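Thiazoline oxidase/subtilisin-like protease from Prochloron didemni probably closes linear precursor peptides into macrocycles during patellamide biosynthesis, acting through a subtilisin-like macrocyclase domain. Local coordinates of one contact, PDB 4AKS (chain A, 2.19 Å), residues 268-273 and 292-297, beside the matching contact of the related subtilisin-like protein from Prochloron didemni, PDB 3ZXX (chain B, 1.95 Å), residues 207-212 and 230-235. Both blocks share one frame: the second was fitted to the first on N, CA, C and O of the twelve residues, RMSD 0.32 Å. Numbering follows each deposited sequence.

Structure 1 (4AKS); sequences ILAPGE and SMAAPV.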
loop_
_atom_site.group_PDB
_atom_site.type_symbol
_atom_site.label_atom_id
_atom_site.label_comp_id
_atom_site.label_asym_id
_atom_site.label_seq_id
_atom_site.Cartn_x
_atom_site.Cartn_y
_atom_site.Cartn_z
ATOM N N ILE A 268 3.736 7.519 -11.534
ATOM C CA ILE A 268 4.123 8.596 -10.666
ATOM C C ILE A 268 5.193 8.049 -9.721
ATOM O O ILE A 268 5.209 6.863 -9.418
ATOM C CB ILE A 268 2.878 9.129 -9.914
ATOM C CG1 ILE A 268 3.176 10.445 -9.200
ATOM C CG2 ILE A 268 2.313 8.098 -8.930
ATOM C CD1 ILE A 268 1.939 11.090 -8.595
ATOM N N LEU A 269 6.119 8.896 -9.292
ATOM C CA LEU A 269 7.146 8.477 -8.346
ATOM C C LEU A 269 6.797 8.982 -6.974
ATOM O O LEU A 269 6.316 10.100 -6.819
ATOM C CB LEU A 269 8.526 8.990 -8.731
ATOM C CG LEU A 269 9.123 8.368 -9.985
ATOM C CD1 LEU A 269 10.233 9.265 -10.554
ATOM C CD2 LEU A 269 9.650 6.973 -9.670
ATOM N N ALA A 270 7.078 8.163 -5.976
ATOM C CA ALA A 270 6.898 8.524 -4.586
ATOM C C ALA A 270 8.056 7.932 -3.769
ATOM O O ALA A 270 8.764 7.044 -4.251
ATOM C CB ALA A 270 5.558 8.010 -4.083
ATOM N N PRO A 271 8.275 8.434 -2.543
ATOM C CA PRO A 271 9.358 7.883 -1.716
ATOM C C PRO A 271 9.236 6.364 -1.562
ATOM O O PRO A 271 8.171 5.856 -1.191
ATOM C CB PRO A 271 9.151 8.572 -0.371
ATOM C CG PRO A 271 8.464 9.859 -0.709
ATOM C CD PRO A 271 7.550 9.514 -1.846
ATOM N N GLY A 272 10.305 5.656 -1.900
ATOM C CA GLY A 272 10.351 4.198 -1.790
ATOM C C GLY A 272 11.608 3.668 -1.124
ATOM O O GLY A 272 11.870 2.472 -1.158
ATOM N N GLU A 273 12.395 4.548 -0.514
ATOM C CA GLU A 273 13.619 4.149 0.169
ATOM C C GLU A 273 13.453 4.405 1.662
ATOM O O GLU A 273 12.945 5.447 2.053
ATOM C CB GLU A 273 14.814 4.939 -0.384
ATOM C CG GLU A 273 16.152 4.509 0.204
ATOM C CD GLU A 273 17.367 5.133 -0.460
ATOM O OE1 GLU A 273 17.247 6.186 -1.129
ATOM O OE2 GLU A 273 18.468 4.570 -0.257
ATOM N N SER A 292 7.499 -1.436 -4.334
ATOM C CA SER A 292 6.290 -1.819 -3.616
ATOM C C SER A 292 6.199 -1.088 -2.281
ATOM O O SER A 292 5.178 -1.197 -1.615
ATOM C CB SER A 292 6.189 -3.355 -3.453
ATOM O OG SER A 292 7.116 -3.831 -2.499
ATOM N N MET A 293 7.250 -0.357 -1.876
ATOM C CA MET A 293 7.172 0.522 -0.693
ATOM C C MET A 293 6.624 1.905 -1.055
ATOM O O MET A 293 6.015 2.552 -0.220
ATOM C CB MET A 293 8.539 0.685 -0.012
ATOM C CG MET A 293 9.236 -0.610 0.374
ATOM S SD MET A 293 8.224 -1.441 1.590
ATOM C CE MET A 293 7.574 -2.747 0.558
ATOM N N ALA A 294 6.861 2.350 -2.286
ATOM C CA ALA A 294 6.317 3.612 -2.779
ATOM C C ALA A 294 4.799 3.545 -3.038
ATOM O O ALA A 294 4.085 4.476 -2.728
ATOM C CB ALA A 294 7.059 4.063 -4.034
ATOM N N ALA A 295 4.314 2.426 -3.556
ATOM C CA ALA A 295 2.885 2.274 -3.867
ATOM C C ALA A 295 1.937 2.556 -2.698
ATOM O O ALA A 295 0.951 3.263 -2.869
ATOM C CB ALA A 295 2.611 0.896 -4.475
ATOM N N PRO A 296 2.221 2.019 -1.501
ATOM C CA PRO A 296 1.294 2.313 -0.402
ATOM C C PRO A 296 1.274 3.775 0.021
ATOM O O PRO A 296 0.252 4.251 0.516
ATOM C CB PRO A 296 1.775 1.425 0.761
ATOM C CG PRO A 296 3.040 0.800 0.316
ATOM C CD PRO A 296 3.208 0.987 -1.156
ATOM N N VAL A 297 2.376 4.487 -0.188
ATOM C CA VAL A 297 2.387 5.916 0.109
ATOM C C VAL A 297 1.350 6.599 -0.777
ATOM O O VAL A 297 0.579 7.409 -0.290
ATOM C CB VAL A 297 3.800 6.534 -0.035
ATOM C CG1 VAL A 297 3.754 8.053 0.021
ATOM C CG2 VAL A 297 4.739 5.979 1.038
#

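Structure 2 (3ZXX); sequences ILAPGE and SFATPI.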
loop_
_atom_site.group_PDB
_atom_site.type_symbol
_atom_site.label_atom_id
_atom_site.label_comp_id
_atom_site.label_asym_id
_atom_site.label_seq_id
_atom_site.Cartn_x
_atom_site.Cartn_y
_atom_site.Cartn_z
ATOM N N ILE B 207 3.694 7.783 -11.383
ATOM C CA ILE B 207 4.353 8.828 -10.609
ATOM C C ILE B 207 5.391 8.228 -9.677
ATOM O O ILE B 207 5.283 7.061 -9.291
ATOM C CB ILE B 207 3.358 9.677 -9.781
ATOM C CG1 ILE B 207 2.592 8.827 -8.768
ATOM C CG2 ILE B 207 2.390 10.387 -10.720
ATOM C CD1 ILE B 207 1.639 9.641 -7.903
ATOM N N LEU B 208 6.391 9.034 -9.329
ATOM C CA LEU B 208 7.405 8.622 -8.376
ATOM C C LEU B 208 6.956 8.976 -6.969
ATOM O O LEU B 208 6.476 10.095 -6.721
ATOM C CB LEU B 208 8.728 9.304 -8.677
ATOM C CG LEU B 208 9.391 8.962 -10.003
ATOM C CD1 LEU B 208 10.587 9.893 -10.194
ATOM C CD2 LEU B 208 9.790 7.489 -10.055
ATOM N N ALA B 209 7.103 8.032 -6.049
ATOM C CA ALA B 209 6.801 8.285 -4.649
ATOM C C ALA B 209 7.989 7.835 -3.806
ATOM O O ALA B 209 8.842 7.087 -4.293
ATOM C CB ALA B 209 5.528 7.568 -4.235
ATOM N N PRO B 210 8.081 8.325 -2.559
ATOM C CA PRO B 210 9.223 7.894 -1.746
ATOM C C PRO B 210 9.304 6.369 -1.643
ATOM O O PRO B 210 8.303 5.697 -1.347
ATOM C CB PRO B 210 8.954 8.542 -0.379
ATOM C CG PRO B 210 8.096 9.730 -0.691
ATOM C CD PRO B 210 7.218 9.279 -1.838
ATOM N N GLY B 211 10.485 5.828 -1.922
ATOM C CA GLY B 211 10.685 4.386 -1.911
ATOM C C GLY B 211 12.028 3.935 -1.396
ATOM O O GLY B 211 12.418 2.808 -1.647
ATOM N N GLU B 212 12.730 4.812 -0.686
ATOM C CA GLU B 212 13.997 4.480 -0.041
ATOM C C GLU B 212 13.777 4.446 1.470
ATOM O O GLU B 212 13.348 5.440 2.064
ATOM C CB GLU B 212 15.059 5.537 -0.376
ATOM C CG GLU B 212 16.387 5.325 0.342
ATOM C CD GLU B 212 17.418 6.427 0.093
ATOM O OE1 GLU B 212 17.065 7.598 -0.184
ATOM O OE2 GLU B 212 18.600 6.117 0.228
ATOM N N SER B 230 7.400 -1.524 -4.139
ATOM C CA SER B 230 6.384 -2.120 -3.256
ATOM C C SER B 230 5.995 -1.229 -2.078
ATOM O O SER B 230 4.880 -1.334 -1.563
ATOM C CB SER B 230 6.855 -3.463 -2.712
ATOM O OG SER B 230 6.825 -4.459 -3.724
ATOM N N PHE B 231 6.924 -0.380 -1.637
ATOM C CA PHE B 231 6.707 0.491 -0.489
ATOM C C PHE B 231 6.268 1.899 -0.889
ATOM O O PHE B 231 5.508 2.550 -0.182
ATOM C CB PHE B 231 7.961 0.458 0.366
ATOM C CG PHE B 231 8.443 -0.929 0.592
ATOM C CD1 PHE B 231 7.707 -1.796 1.374
ATOM C CD2 PHE B 231 9.537 -1.419 -0.096
ATOM C CE1 PHE B 231 8.108 -3.108 1.536
ATOM C CE2 PHE B 231 9.948 -2.732 0.062
ATOM C CZ PHE B 231 9.227 -3.581 0.872
ATOM N N ALA B 232 6.711 2.341 -2.053
ATOM C CA ALA B 232 6.240 3.580 -2.648
ATOM C C ALA B 232 4.739 3.500 -2.964
ATOM O O ALA B 232 3.997 4.462 -2.751
ATOM C CB ALA B 232 7.029 3.866 -3.926
ATOM N N THR B 233 4.297 2.338 -3.429
ATOM C CA THR B 233 2.914 2.133 -3.853
ATOM C C THR B 233 1.872 2.463 -2.759
ATOM O O THR B 233 0.955 3.238 -3.031
ATOM C CB THR B 233 2.756 0.705 -4.416
ATOM O OG1 THR B 233 3.627 0.560 -5.541
ATOM C CG2 THR B 233 1.336 0.384 -4.840
ATOM N N PRO B 234 2.003 1.895 -1.531
ATOM C CA PRO B 234 1.028 2.216 -0.479
ATOM C C PRO B 234 1.071 3.665 0.005
ATOM O O PRO B 234 0.070 4.141 0.528
ATOM C CB PRO B 234 1.383 1.257 0.668
ATOM C CG PRO B 234 2.773 0.782 0.370
ATOM C CD PRO B 234 2.838 0.753 -1.137
ATOM N N ILE B 235 2.199 4.360 -0.174
ATOM C CA ILE B 235 2.241 5.790 0.093
ATOM C C ILE B 235 1.232 6.497 -0.826
ATOM O O ILE B 235 0.431 7.315 -0.367
ATOM C CB ILE B 235 3.661 6.377 -0.030
ATOM C CG1 ILE B 235 4.540 5.810 1.093
ATOM C CG2 ILE B 235 3.621 7.903 0.035
ATOM C CD1 ILE B 235 6.002 6.244 1.059
#

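Structure 1 (4AKS)
In this subtilisin-like fold, the helix that starts next to Ser292 crosses the edge strand 267-271 of the parallel sheet, the two axes lying at 96°; Ser292, with His127 and Asp57, forms a geometry consistent with a catalytic triad. Ala294 fits against the strand end: its CB lies 3.4 Å from Ala270 O and its CA 3.3 Å from Pro271 O, a CA-H...O contact. Gly272 CA runs past at 4.0 Å from Ala294 CB. Val297 places CG2 4.1 Å from Pro271 O, because that branch is anti to its own carbonyl carbon. Met293 meets the strand end through the root of its side chain, CB 3.9 Å from Gly272 O; bends at chi2 (-63°) and chi3 carry the thioether away, toward His127 and His130. Ala295 points away from the strand and packs on His190.

Structure 2 (3ZXX)
The start of the helix carrying Ser230, the predicted charge-relay serine of this protease domain, supplies one side of the contact, crossing the strand at 98°. Ala232 fits against the strand end: its CB lies 3.7 Å from Ala209 O and its CA 3.2 Å from Pro210 O, a CA-H...O contact. Gly211 CA runs past at 4.2 Å from Ala232 CB. Ile235 brings CD1 3.4 Å from Pro210 O and 4.0 Å from Pro210 CB, because CG1 is anti to its own carbonyl carbon and the chain extends from there (chi2 177°). The ring of Phe231 leads away from the strand, toward His70 and His73, with Ser230 CB 4.1 Å from Phe231 CZ. Thr233 points away from the strand, its OG1 hydrogen-bonded to Thr229 O and its side chain packed on Val160 and Ala162.

How the two compare
The CA atoms that can be compared coincide within the error, so the differences lie in the side chains. At Met293(A) against Phe231(B) the CB atoms coincide within the error, and the bent thioether follows one side of the ring: after superposition SD of Met293(A) is 0.7 Å from CD1 of Phe231(B), CG of Met293(A) is 0.9 Å from CG of Phe231(B), and CE of Met293(A) is 1.2 Å from CE1 of Phe231(B). CE2 and CZ of Phe231(B) have no counterpart in Met293(A). One contact across the segments goes: Met293(A) CB lies 3.9 Å from Gly272(A) O, whereas the closest approach in structure 2 is 5.3 Å, from Phe231(B) CB to Gly211(B) CA. That probably leaves Gly211(B) less closely packed against this side chain. At Val297(A) against Ile235(B) the branches superpose: CG1 of Val297(A) and CG2 of Ile235(B) are 0.2 Å apart, CG2 of Val297(A) and CG1 of Ile235(B) 0.3 Å apart, and the touch on Pro271(A) or Pro210(B) is kept. Where structure 1 has Ala295(A), structure 2 has Thr233(B), whose OG1 and CG2 have no counterpart while CB keeps its place; neither side chain reaches the strand. Ile268(A)/Ile207(B), Glu273(A)/Glu212(B) and Ser292(A)/Ser230(B) also lie differently, touching nothing across the contact.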